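Local coordinates for protein purine nucleoside phosphorylase YlmD (Geobacillus stearothermophilus, PDB 6T1B) that catalyses zinc-dependent phosphorolysis of adenosine, inosine and S-methyl-5'-thioadenosine to the free purine base and a ribose 1-phosphate, and also deaminates adenosine, at residues R61-W66 and L265-R270; R147-G152 and L217-A222; H156-W161 and I167-I172; P197-P200 and P204-W207; Q226-A229 and P233-H236. One frame throughout, in Å; residues are numbered along the deposited sequence.

Interaction 1 (R61-W66 and L265-R270)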
# COMPACT_ATOMS: atom_id res chain seq x y z
N ARG A 61 -16.85 2.89 7.35
CA ARG A 61 -17.81 3.98 7.17
C ARG A 61 -17.28 5.28 7.76
O ARG A 61 -17.54 6.36 7.22
CB ARG A 61 -19.15 3.61 7.81
CG ARG A 61 -19.87 2.49 7.06
CD ARG A 61 -21.33 2.39 7.38
NE ARG A 61 -22.02 1.54 6.42
CZ ARG A 61 -22.25 1.85 5.14
NH1 ARG A 61 -22.90 1.00 4.36
NH2 ARG A 61 -21.83 3.00 4.63
N ARG A 62 -16.52 5.20 8.86
CA ARG A 62 -15.97 6.40 9.47
C ARG A 62 -14.96 7.06 8.55
O ARG A 62 -15.03 8.27 8.30
CB ARG A 62 -15.35 6.04 10.82
CG ARG A 62 -14.81 7.23 11.59
CD ARG A 62 -15.93 8.06 12.15
NE ARG A 62 -16.54 7.40 13.30
CZ ARG A 62 -17.74 7.69 13.77
NH1 ARG A 62 -18.19 7.04 14.83
NH2 ARG A 62 -18.50 8.60 13.17
N LEU A 63 -14.04 6.28 7.98
CA LEU A 63 -13.10 6.84 6.99
C LEU A 63 -13.86 7.43 5.80
O LEU A 63 -13.53 8.51 5.32
CB LEU A 63 -12.12 5.78 6.51
CG LEU A 63 -11.17 6.27 5.40
CD1 LEU A 63 -10.31 7.44 5.90
CD2 LEU A 63 -10.31 5.15 4.84
N ALA A 64 -14.88 6.71 5.31
CA ALA A 64 -15.68 7.24 4.21
C ALA A 64 -16.25 8.61 4.55
O ALA A 64 -16.30 9.49 3.68
CB ALA A 64 -16.79 6.26 3.83
N GLU A 65 -16.66 8.82 5.80
CA GLU A 65 -17.16 10.12 6.25
C GLU A 65 -16.03 11.15 6.25
O GLU A 65 -16.20 12.25 5.73
CB GLU A 65 -17.77 9.92 7.64
CG GLU A 65 -18.08 11.17 8.46
CD GLU A 65 -18.31 10.84 9.94
OE1 GLU A 65 -18.74 9.70 10.23
OE2 GLU A 65 -18.05 11.70 10.81
N TRP A 66 -14.87 10.78 6.79
CA TRP A 66 -13.75 11.72 6.81
C TRP A 66 -13.35 12.14 5.40
O TRP A 66 -13.02 13.32 5.16
CB TRP A 66 -12.55 11.08 7.49
CG TRP A 66 -12.70 10.75 8.93
CD1 TRP A 66 -13.65 11.23 9.81
CD2 TRP A 66 -11.87 9.86 9.66
NE1 TRP A 66 -13.44 10.67 11.05
CE2 TRP A 66 -12.36 9.83 10.99
CE3 TRP A 66 -10.76 9.08 9.34
CZ2 TRP A 66 -11.76 9.04 11.98
CZ3 TRP A 66 -10.17 8.30 10.32
CH2 TRP A 66 -10.68 8.30 11.64
N LEU A 265 -5.75 1.17 6.33
CA LEU A 265 -6.15 1.18 4.94
C LEU A 265 -5.32 2.23 4.21
O LEU A 265 -5.28 3.39 4.65
CB LEU A 265 -7.61 1.58 4.79
CG LEU A 265 -8.26 1.26 3.45
CD1 LEU A 265 -8.59 -0.25 3.40
CD2 LEU A 265 -9.47 2.12 3.20
N ALA A 266 -4.67 1.82 3.14
CA ALA A 266 -4.12 2.73 2.15
C ALA A 266 -5.18 2.91 1.07
O ALA A 266 -5.87 1.96 0.70
CB ALA A 266 -2.87 2.13 1.51
N PHE A 267 -5.30 4.13 0.58
CA PHE A 267 -6.36 4.40 -0.37
C PHE A 267 -5.90 5.43 -1.38
O PHE A 267 -5.06 6.29 -1.08
CB PHE A 267 -7.65 4.86 0.32
CG PHE A 267 -7.44 6.00 1.28
CD1 PHE A 267 -7.49 7.32 0.87
CD2 PHE A 267 -7.15 5.74 2.62
CE1 PHE A 267 -7.29 8.35 1.76
CE2 PHE A 267 -6.96 6.78 3.50
CZ PHE A 267 -7.00 8.08 3.07
N ILE A 268 -6.41 5.31 -2.59
CA ILE A 268 -6.22 6.35 -3.60
C ILE A 268 -7.40 6.33 -4.57
O ILE A 268 -7.87 5.27 -5.00
CB ILE A 268 -4.87 6.19 -4.32
CG1 ILE A 268 -4.59 7.37 -5.26
CG2 ILE A 268 -4.78 4.87 -5.11
CD1 ILE A 268 -3.14 7.43 -5.76
N GLY A 269 -7.85 7.52 -4.94
CA GLY A 269 -8.94 7.68 -5.89
C GLY A 269 -9.04 9.13 -6.31
O GLY A 269 -8.40 10.00 -5.72
N ARG A 270 -9.85 9.37 -7.32
CA ARG A 270 -10.14 10.73 -7.78
C ARG A 270 -11.61 11.01 -7.61
O ARG A 270 -12.45 10.15 -7.87
CB ARG A 270 -9.70 10.90 -9.22
CG ARG A 270 -8.19 10.85 -9.34
CD ARG A 270 -7.69 11.18 -10.72
NE ARG A 270 -8.22 10.27 -11.74
CZ ARG A 270 -9.13 10.60 -12.65
NH1 ARG A 270 -9.63 11.83 -12.67
NH2 ARG A 270 -9.54 9.72 -13.54

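Interaction 2 (R147-G152 and L217-A222)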
# COMPACT_ATOMS: atom_id res chain seq x y z
N ARG A 147 7.22 -11.26 -0.43
CA ARG A 147 6.86 -12.17 -1.51
C ARG A 147 6.44 -11.40 -2.76
O ARG A 147 6.87 -11.72 -3.88
CB ARG A 147 5.73 -13.10 -1.07
CG ARG A 147 6.15 -14.08 -0.03
CD ARG A 147 5.09 -15.14 0.10
NE ARG A 147 5.33 -15.95 1.28
CZ ARG A 147 6.00 -17.09 1.29
NH1 ARG A 147 6.16 -17.72 2.44
NH2 ARG A 147 6.50 -17.60 0.17
N GLY A 148 5.61 -10.38 -2.58
CA GLY A 148 5.18 -9.57 -3.72
C GLY A 148 6.33 -8.81 -4.33
O GLY A 148 6.40 -8.62 -5.55
N THR A 149 7.27 -8.35 -3.49
CA THR A 149 8.47 -7.70 -3.99
C THR A 149 9.33 -8.68 -4.78
O THR A 149 9.82 -8.35 -5.86
CB THR A 149 9.25 -7.09 -2.83
OG1 THR A 149 8.42 -6.17 -2.11
CG2 THR A 149 10.46 -6.32 -3.31
N ALA A 150 9.48 -9.90 -4.27
CA ALA A 150 10.23 -10.93 -5.00
C ALA A 150 9.55 -11.25 -6.33
O ALA A 150 10.22 -11.63 -7.30
CB ALA A 150 10.35 -12.19 -4.14
N GLY A 151 8.22 -11.11 -6.38
CA GLY A 151 7.43 -11.30 -7.58
C GLY A 151 7.41 -10.12 -8.52
O GLY A 151 6.85 -10.23 -9.62
N GLY A 152 8.02 -9.01 -8.12
CA GLY A 152 8.10 -7.85 -8.99
C GLY A 152 6.82 -7.06 -9.13
O GLY A 152 6.56 -6.48 -10.19
N LEU A 217 16.34 -5.79 6.43
CA LEU A 217 15.83 -5.63 5.07
C LEU A 217 15.02 -4.35 4.96
O LEU A 217 14.16 -4.09 5.81
CB LEU A 217 14.98 -6.83 4.69
CG LEU A 217 14.20 -6.76 3.38
CD1 LEU A 217 15.14 -6.58 2.22
CD2 LEU A 217 13.39 -8.01 3.22
N ASP A 218 15.28 -3.58 3.91
CA ASP A 218 14.57 -2.32 3.62
C ASP A 218 13.69 -2.57 2.39
O ASP A 218 14.13 -2.38 1.25
CB ASP A 218 15.57 -1.21 3.37
CG ASP A 218 14.90 0.15 3.23
OD1 ASP A 218 15.64 1.17 3.30
OD2 ASP A 218 13.66 0.20 3.07
N LEU A 219 12.45 -3.02 2.62
CA LEU A 219 11.55 -3.29 1.50
C LEU A 219 11.18 -2.01 0.76
O LEU A 219 10.86 -2.07 -0.43
CB LEU A 219 10.28 -4.00 1.97
CG LEU A 219 10.39 -5.50 2.21
CD1 LEU A 219 9.04 -6.00 2.71
CD2 LEU A 219 10.83 -6.26 0.98
N LYS A 220 11.17 -0.87 1.44
CA LYS A 220 10.87 0.37 0.73
C LYS A 220 11.92 0.60 -0.35
O LYS A 220 11.60 0.87 -1.51
CB LYS A 220 10.87 1.56 1.69
CG LYS A 220 9.75 1.58 2.70
CD LYS A 220 9.90 2.82 3.57
CE LYS A 220 8.94 2.80 4.71
NZ LYS A 220 9.40 3.79 5.71
N GLU A 221 13.20 0.46 0.01
CA GLU A 221 14.27 0.68 -0.95
C GLU A 221 14.28 -0.40 -2.02
O GLU A 221 14.59 -0.13 -3.18
CB GLU A 221 15.62 0.77 -0.23
CG GLU A 221 16.82 0.89 -1.14
CD GLU A 221 16.97 2.26 -1.83
OE1 GLU A 221 16.06 3.11 -1.75
OE2 GLU A 221 18.03 2.46 -2.44
N ALA A 222 13.97 -1.64 -1.65
CA ALA A 222 13.90 -2.69 -2.66
C ALA A 222 12.89 -2.33 -3.74
O ALA A 222 13.15 -2.50 -4.94
CB ALA A 222 13.53 -4.02 -2.02

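Interaction 3 (H156-W161 and I167-I172)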
# COMPACT_ATOMS: atom_id res chain seq x y z
N HIS A 156 5.60 -4.64 -12.22
CA HIS A 156 4.45 -5.14 -12.96
C HIS A 156 3.41 -4.04 -13.17
O HIS A 156 2.84 -3.93 -14.26
CB HIS A 156 3.86 -6.34 -12.21
CG HIS A 156 2.79 -7.09 -12.95
ND1 HIS A 156 2.85 -7.35 -14.30
CD2 HIS A 156 1.65 -7.67 -12.51
CE1 HIS A 156 1.78 -8.03 -14.66
NE2 HIS A 156 1.03 -8.24 -13.60
N MET A 157 3.19 -3.19 -12.16
CA MET A 157 2.26 -2.08 -12.35
C MET A 157 2.74 -1.18 -13.49
O MET A 157 1.98 -0.81 -14.39
CB MET A 157 2.16 -1.25 -11.06
CG MET A 157 1.11 -0.15 -11.12
SD MET A 157 -0.60 -0.70 -10.99
CE MET A 157 -0.69 -1.14 -9.24
N VAL A 158 4.03 -0.85 -13.47
CA VAL A 158 4.61 0.01 -14.50
C VAL A 158 4.45 -0.64 -15.87
O VAL A 158 4.04 0.01 -16.84
CB VAL A 158 6.08 0.31 -14.18
CG1 VAL A 158 6.70 1.13 -15.30
CG2 VAL A 158 6.19 1.04 -12.89
N TRP A 159 4.76 -1.94 -15.96
CA TRP A 159 4.64 -2.65 -17.22
C TRP A 159 3.21 -2.63 -17.75
O TRP A 159 2.99 -2.48 -18.96
CB TRP A 159 5.12 -4.10 -17.05
CG TRP A 159 5.10 -4.91 -18.30
CD1 TRP A 159 6.05 -4.91 -19.28
CD2 TRP A 159 4.10 -5.85 -18.70
NE1 TRP A 159 5.70 -5.80 -20.27
CE2 TRP A 159 4.51 -6.39 -19.94
CE3 TRP A 159 2.90 -6.29 -18.14
CZ2 TRP A 159 3.75 -7.34 -20.63
CZ3 TRP A 159 2.15 -7.24 -18.83
CH2 TRP A 159 2.58 -7.75 -20.06
N LEU A 160 2.23 -2.82 -16.86
CA LEU A 160 0.84 -2.80 -17.30
C LEU A 160 0.45 -1.41 -17.79
O LEU A 160 -0.23 -1.28 -18.81
CB LEU A 160 -0.10 -3.24 -16.18
CG LEU A 160 -0.02 -4.71 -15.80
CD1 LEU A 160 -0.81 -4.99 -14.52
CD2 LEU A 160 -0.52 -5.58 -16.92
N TRP A 161 0.89 -0.36 -17.09
CA TRP A 161 0.54 0.98 -17.54
C TRP A 161 1.16 1.28 -18.90
O TRP A 161 0.54 1.92 -19.75
CB TRP A 161 0.94 2.02 -16.49
CG TRP A 161 0.04 2.01 -15.29
CD1 TRP A 161 -0.80 1.01 -14.89
CD2 TRP A 161 -0.10 3.06 -14.31
NE1 TRP A 161 -1.45 1.37 -13.73
CE2 TRP A 161 -1.05 2.64 -13.38
CE3 TRP A 161 0.45 4.33 -14.18
CZ2 TRP A 161 -1.42 3.42 -12.29
CZ3 TRP A 161 0.08 5.10 -13.11
CH2 TRP A 161 -0.84 4.65 -12.18
N ILE A 167 1.16 4.38 -21.28
CA ILE A 167 1.72 5.44 -20.45
C ILE A 167 3.22 5.18 -20.33
O ILE A 167 3.63 4.12 -19.83
CB ILE A 167 1.11 5.43 -19.04
CG1 ILE A 167 -0.41 5.57 -19.11
CG2 ILE A 167 1.72 6.54 -18.17
CD1 ILE A 167 -0.88 6.77 -19.86
N ALA A 168 4.03 6.15 -20.73
CA ALA A 168 5.47 6.02 -20.53
C ALA A 168 5.81 6.05 -19.04
O ALA A 168 5.17 6.76 -18.27
CB ALA A 168 6.21 7.16 -21.23
N PRO A 169 6.80 5.28 -18.61
CA PRO A 169 7.20 5.36 -17.19
C PRO A 169 7.56 6.76 -16.73
O PRO A 169 7.39 7.07 -15.54
CB PRO A 169 8.41 4.41 -17.12
CG PRO A 169 8.15 3.41 -18.21
CD PRO A 169 7.53 4.22 -19.33
N SER A 170 8.07 7.60 -17.63
CA SER A 170 8.40 8.97 -17.28
C SER A 170 7.17 9.79 -16.87
O SER A 170 7.33 10.88 -16.30
CB SER A 170 9.09 9.63 -18.48
OG SER A 170 8.22 9.60 -19.60
N ASP A 171 5.96 9.33 -17.17
CA ASP A 171 4.76 10.04 -16.78
C ASP A 171 4.20 9.54 -15.45
O ASP A 171 3.14 10.02 -15.03
CB ASP A 171 3.68 9.93 -17.85
CG ASP A 171 4.03 10.67 -19.13
OD1 ASP A 171 3.54 10.28 -20.21
OD2 ASP A 171 4.79 11.65 -19.05
N ILE A 172 4.87 8.61 -14.81
CA ILE A 172 4.40 8.00 -13.58
C ILE A 172 5.11 8.62 -12.39
O ILE A 172 6.31 8.94 -12.46
CB ILE A 172 4.62 6.48 -13.61
CG1 ILE A 172 3.86 5.90 -14.81
CG2 ILE A 172 4.21 5.83 -12.30
CD1 ILE A 172 4.07 4.40 -14.99

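Interaction 4 (P197-P200 and P204-W207)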
# COMPACT_ATOMS: atom_id res chain seq x y z
N PRO A 197 17.31 -11.71 -7.51
CA PRO A 197 17.08 -11.73 -8.97
C PRO A 197 16.29 -10.56 -9.50
O PRO A 197 16.27 -10.36 -10.71
CB PRO A 197 16.31 -13.05 -9.18
CG PRO A 197 16.63 -13.88 -7.99
CD PRO A 197 16.80 -12.92 -6.85
N THR A 198 15.61 -9.80 -8.64
CA THR A 198 14.73 -8.73 -9.10
C THR A 198 15.43 -7.39 -9.22
O THR A 198 14.81 -6.41 -9.66
CB THR A 198 13.54 -8.58 -8.14
OG1 THR A 198 13.98 -7.94 -6.94
CG2 THR A 198 12.92 -9.94 -7.80
N LEU A 199 16.69 -7.30 -8.82
CA LEU A 199 17.42 -6.05 -8.85
C LEU A 199 18.49 -6.09 -9.93
O LEU A 199 19.00 -7.16 -10.26
CB LEU A 199 18.10 -5.80 -7.50
CG LEU A 199 17.18 -5.84 -6.28
CD1 LEU A 199 17.99 -5.92 -4.99
CD2 LEU A 199 16.26 -4.62 -6.24
N PRO A 200 18.86 -4.93 -10.49
CA PRO A 200 19.89 -4.94 -11.53
C PRO A 200 21.20 -5.48 -11.00
O PRO A 200 21.52 -5.32 -9.81
CB PRO A 200 20.01 -3.45 -11.91
CG PRO A 200 18.69 -2.85 -11.54
CD PRO A 200 18.25 -3.60 -10.30
N PRO A 204 23.03 -1.58 -5.71
CA PRO A 204 23.24 -1.67 -4.25
C PRO A 204 22.12 -2.49 -3.64
O PRO A 204 20.98 -2.42 -4.07
CB PRO A 204 23.20 -0.21 -3.79
CG PRO A 204 22.42 0.51 -4.84
CD PRO A 204 22.73 -0.20 -6.14
N LEU A 205 22.47 -3.31 -2.65
CA LEU A 205 21.48 -4.23 -2.08
C LEU A 205 20.75 -3.57 -0.92
O LEU A 205 21.39 -2.96 -0.05
CB LEU A 205 22.17 -5.49 -1.58
CG LEU A 205 22.92 -6.26 -2.67
CD1 LEU A 205 23.57 -7.49 -2.04
CD2 LEU A 205 21.99 -6.65 -3.79
N PRO A 206 19.44 -3.68 -0.88
CA PRO A 206 18.65 -3.00 0.16
C PRO A 206 18.53 -3.82 1.45
O PRO A 206 17.45 -3.93 2.04
CB PRO A 206 17.28 -2.82 -0.50
CG PRO A 206 17.17 -4.02 -1.39
CD PRO A 206 18.57 -4.26 -1.92
N TRP A 207 19.65 -4.41 1.86
CA TRP A 207 19.70 -5.12 3.13
C TRP A 207 21.13 -5.11 3.61
O TRP A 207 22.07 -4.89 2.84
CB TRP A 207 19.20 -6.56 3.00
CG TRP A 207 19.89 -7.38 1.97
CD1 TRP A 207 21.11 -7.99 2.08
CD2 TRP A 207 19.40 -7.69 0.66
NE1 TRP A 207 21.41 -8.66 0.91
CE2 TRP A 207 20.37 -8.50 0.03
CE3 TRP A 207 18.24 -7.37 -0.03
CZ2 TRP A 207 20.21 -8.97 -1.26
CZ3 TRP A 207 18.08 -7.84 -1.32
CH2 TRP A 207 19.05 -8.64 -1.92

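Interaction 5 (Q226-A229 and P233-H236)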
# COMPACT_ATOMS: atom_id res chain seq x y z
N GLN A 226 13.45 -1.34 -7.79
CA GLN A 226 12.71 -1.98 -8.87
C GLN A 226 12.01 -0.94 -9.75
O GLN A 226 12.00 -1.08 -10.97
CB GLN A 226 11.68 -2.96 -8.32
CG GLN A 226 12.29 -4.26 -7.83
CD GLN A 226 11.23 -5.25 -7.37
OE1 GLN A 226 10.05 -5.08 -7.61
NE2 GLN A 226 11.68 -6.32 -6.72
N LEU A 227 11.39 0.07 -9.13
CA LEU A 227 10.69 1.09 -9.91
C LEU A 227 11.66 1.86 -10.79
O LEU A 227 11.33 2.16 -11.95
CB LEU A 227 9.97 2.06 -8.98
CG LEU A 227 8.78 1.43 -8.28
CD1 LEU A 227 8.39 2.26 -7.06
CD2 LEU A 227 7.57 1.31 -9.20
N LEU A 228 12.83 2.20 -10.26
CA LEU A 228 13.85 2.85 -11.07
C LEU A 228 14.22 1.98 -12.26
O LEU A 228 14.30 2.46 -13.39
CB LEU A 228 15.08 3.13 -10.20
CG LEU A 228 14.90 4.22 -9.16
CD1 LEU A 228 15.99 4.14 -8.08
CD2 LEU A 228 14.90 5.59 -9.83
N ALA A 229 14.41 0.68 -12.02
CA ALA A 229 14.78 -0.22 -13.11
C ALA A 229 13.67 -0.33 -14.15
O ALA A 229 13.96 -0.54 -15.33
CB ALA A 229 15.10 -1.60 -12.54
N PRO A 233 11.22 7.74 -13.10
CA PRO A 233 12.35 8.62 -12.78
C PRO A 233 12.54 8.76 -11.27
O PRO A 233 11.58 8.85 -10.51
CB PRO A 233 11.95 9.97 -13.40
CG PRO A 233 10.99 9.60 -14.50
CD PRO A 233 10.22 8.42 -13.95
N ASN A 234 13.82 8.86 -10.88
CA ASN A 234 14.19 9.02 -9.48
C ASN A 234 13.41 10.15 -8.82
O ASN A 234 12.90 10.00 -7.71
CB ASN A 234 15.70 9.28 -9.40
CG ASN A 234 16.20 9.49 -7.99
OD1 ASN A 234 15.98 8.66 -7.11
ND2 ASN A 234 16.90 10.61 -7.77
N SER A 235 13.31 11.30 -9.50
CA SER A 235 12.67 12.48 -8.91
C SER A 235 11.16 12.36 -8.85
O SER A 235 10.50 13.25 -8.30
CB SER A 235 13.11 13.74 -9.67
OG SER A 235 12.67 13.70 -11.01
N HIS A 236 10.59 11.29 -9.41
CA HIS A 236 9.17 11.02 -9.35
C HIS A 236 8.79 10.06 -8.24
O HIS A 236 7.61 9.73 -8.12
CB HIS A 236 8.69 10.41 -10.67
CG HIS A 236 8.67 11.36 -11.83
ND1 HIS A 236 7.84 11.16 -12.91
CD2 HIS A 236 9.35 12.51 -12.08
CE1 HIS A 236 8.01 12.13 -13.78
NE2 HIS A 236 8.91 12.97 -13.30

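Interaction 1 (R61-W66 and L265-R270)
Leu63, on the inner face of helix 53-67, meets Leu265 and Phe267 of strand 264-269, and these three buried residues account for the whole contact. The apolar part comes first. One methyl of Leu63 does most of the work: CD2 lies 3.5 Å from Leu265 CD2 and 3.9 Å from Phe267 CD2. The second methyl reaches the same ring farther round, Leu63 CD1 standing 4.2 Å from Phe267 CE2, and both methyls meet the CD2-CE2 side of the ring obliquely. Leu63 can reach this far because its CG is anti to the backbone N (chi1 176°), carrying both methyls out from the helix toward the sheet. Leu265 and Phe267 alternate with Ala266, which faces the other way, so the two large residues share the side of the sheet on which the helix lies. Met45, Thr29 and Trp74 also pack on Leu63. Within the helix, Arg62 CG lies 3.3 Å above the plane of the Trp66 ring, offset toward its rim.

No polar pair joins the two segments. Arg62 NH2 and Glu65 OE1, 3.1 Å apart, form a salt bridge within the helix, using the syn lone pair of the carboxylate, while Arg61 reaches outside to a salt bridge with Glu72.

The strand runs between strands 25-29 and 118-123. With methyls and ring carbons alone at the interface, its fit depends on shape and dispersion: Leu63 packs the helix on the sheet through apolar contact, with the side chain of Leu265 about 7 Å from the bound inosine.

Interaction 2 (R147-G152 and L217-A222)
Thr149 of helix 146-150 faces the first turn of helix 219-229 with both branches of its side chain, each finding a different neighbour. The rotamer explains the division of labour. At chi1 -57° the methyl CG2 is anti to the backbone N and extends to Ala222 CB, 4.0 Å away, while the hydroxyl sits beside the N. From there Thr149 OG1 touches Leu219 CD2 at 3.9 Å and turns back along its own helix to hydrogen-bond the carbonyl of Gly145, four residues earlier. Asn223 ND2 bonds the same hydroxyl, and also the carbonyl of Leu219, tying the threonine to the second helix.

Leu219 starts out pointing past the other helix rather than at it. Its CG is anti to the carbonyl carbon (chi1 -80°), and chi2 puts CD1 anti to CA, leaving CD2 as the branch that turns to the threonine, the two side chains meeting at a slant. Ala222, one turn on, needs no torsion to present its methyl.

Both segments carry helix-end signals. Asp218 is the N-cap of helix 219-229: its OD2 accepts from Glu221 N at 3.1 Å, the N-H arriving from above the carboxylate plane. Gly152, with positive phi, closes helix 146-150 in a Schellman motif, Gly152 N bonding Thr149 O at 3.0 Å, and is itself the N-cap of helix 153-163.

The side chain of Leu219 is about 6 Å from that of Cys126, a ligand of the catalytic zinc. Methyl contacts thus lie beside a buried hydroxyl that has two hydrogen-bond partners, consistent with Thr149 linking the two helices through Asn223.

Interaction 3 (H156-W161 and I167-I172)
Trp161, Ile172 and Val158 form the centre of a helix-loop-strand connection in which the end of helix 153-163 folds against the chain leading to strand 173-176. The connection belongs to a beta-alpha-beta crossover: strand 138-144 and strand 173-176 run parallel in one mixed sheet with strand 127-133 between them, and the helix spans the gap.

Trp161 loses the most surface of the residues here. The ring carbon CE3 is met obliquely by CG1 and CD1 of Ile172, with Trp161 CE3 3.7 Å from Ile172 CD1. Met157, one turn earlier in the helix, places its CG 3.9 Å above the plane of the indole, and Tyr111 makes an edge-to-face pairing with the ring.

Ile172 enters between the tryptophan and the helix's other contact residue. CG1 anti to the carbonyl carbon (chi1 -59°) and an extended second torsion carry CD1 to the helix, where it also comes within 4.2 Å of Val158 CG1.

Val158 uses that same methyl against the loop. Its CG1 lies 4.0 Å from Pro169 CG, the two side chains crossing at about a right angle. Pro169 opens a short 3-10 turn, 169-171, whose bonds include Ile172 N to Pro169 O, and this turn brings the proline and the isoleucine to the same helix face. Ala230 and Val232 also pack on Val158.

The backbone seals the connection near its start: Ile167 N donates to Trp161 O at 3.0 Å with an N-H...O angle of 160°, approaching from above the carbonyl plane, 37° out of it.

Interaction 4 (P197-P200 and P204-W207)
The hydroxyl of Thr198 has two partners, a hydrogen bond with the carbonyl of Leu195 in the preceding helix and a weak one with Gln226 NE2 of helix 219-229. These bonds are consistent with tethering the chain just before Leu199, the residue that crosses to segment 204-207.

Everything that follows is apolar and converges on a single methyl. Leu199 CD1 points end-on at the proline ring and lies 3.5 Å from Pro206 CD. The same atom is 4.2 Å from Leu205 CD2 and 4.1 Å from Trp207 CZ3, meeting the indole obliquely, so three consecutive residues all touch this methyl. CG anti to the carbonyl carbon (chi1 -55°), followed by an extended second torsion, carries the methyl this far.

Trp207 (chi1 55°) turns its ring back beside the preceding chain, where Leu205 CB stands 3.8 Å above the indole plane. Leu199 and Trp207 slide past each other in opposite directions. Tyr215 meets the indole ring with the planes at about 80°, and Leu225 lies against Leu199.

Pro206 also packs on Glu221 and Ala222, and its backbone is hydrogen-bonded to that of Asp218. The arrangement is that of an irregular, proline-rich connection folded back on itself by hydrophobic packing, joining helix 189-195 to strand 207-211 at the margin of a small three-stranded antiparallel sheet.

Interaction 5 (Q226-A229 and P233-H236)
The His236 imidazole has Pro233 over one face, with Pro233 CG 3.8 Å above the plane and close to the ring centre, a proline CH-pi arrangement within the turn itself. Tyr173 stacks on the histidine too, and His236 ND1 hydrogen-bonds the carbonyl of Ile172, which fixes the rotation of the ring. The proline belongs to the turn that meets helix 219-229.

Across the contact a single branch of Leu228 does the touching. Its CD2 lies over the backbone of the turn, 3.5 Å from Asn234 CA, with Asn234 N and the carbonyl carbon of Pro233 close by. The nearest side-chain atom on the other segment is Asn234 CB, 3.8 Å from Leu228 CD2. The leucine leaves its helix aimed past the turn, with CG anti to the carbonyl carbon (chi1 -71°); chi2 sets CD1 anti to CA, and the other branch, CD2, lies on the turn.

Asn234 keeps its amide out of this apolar patch. Its CG is anti to the backbone N (chi1 179°), and OD1 accepts a hydrogen bond from Arg224 NH2, one turn before Leu228 in the helix. The turn is a short 3-10 segment closed by His236 N to Pro233 O at 2.9 Å, just ahead of strand 237-239, whose Ile237 also packs on Leu228.

At this surface contact, then, a methyl lies on backbone and CB atoms while the nearby amide is tied to an arginine of the same helix: the Arg224-Asn234 bond is the directional link between helix and turn, and would add to the apolar contact.

Interactions 2 to 5 form a connected group, with interaction 1 apart from it, centre to centre 25 to 34 Å away. The centres of interactions 2 and 4 are about 9 Å apart, and Asp218 N of the first and Pro206 O of the second, 2.9 Å apart, probably hydrogen-bond. Gln226 joins interaction 5 to interaction 2, its NE2 lying 2.9 Å from Thr149 O. Interactions 3 and 5 also touch, through Pro169 O and Pro233 CD at 3.5 Å. Interactions 1 and 2 flank the chain's centre on opposite sides: the Leu265 side chain is about 7 Å from inosine and 12 Å from a zinc ion, that of Leu219 about 11 Å and 8 Å. Interactions 3, 4 and 5 are remote from both ligands.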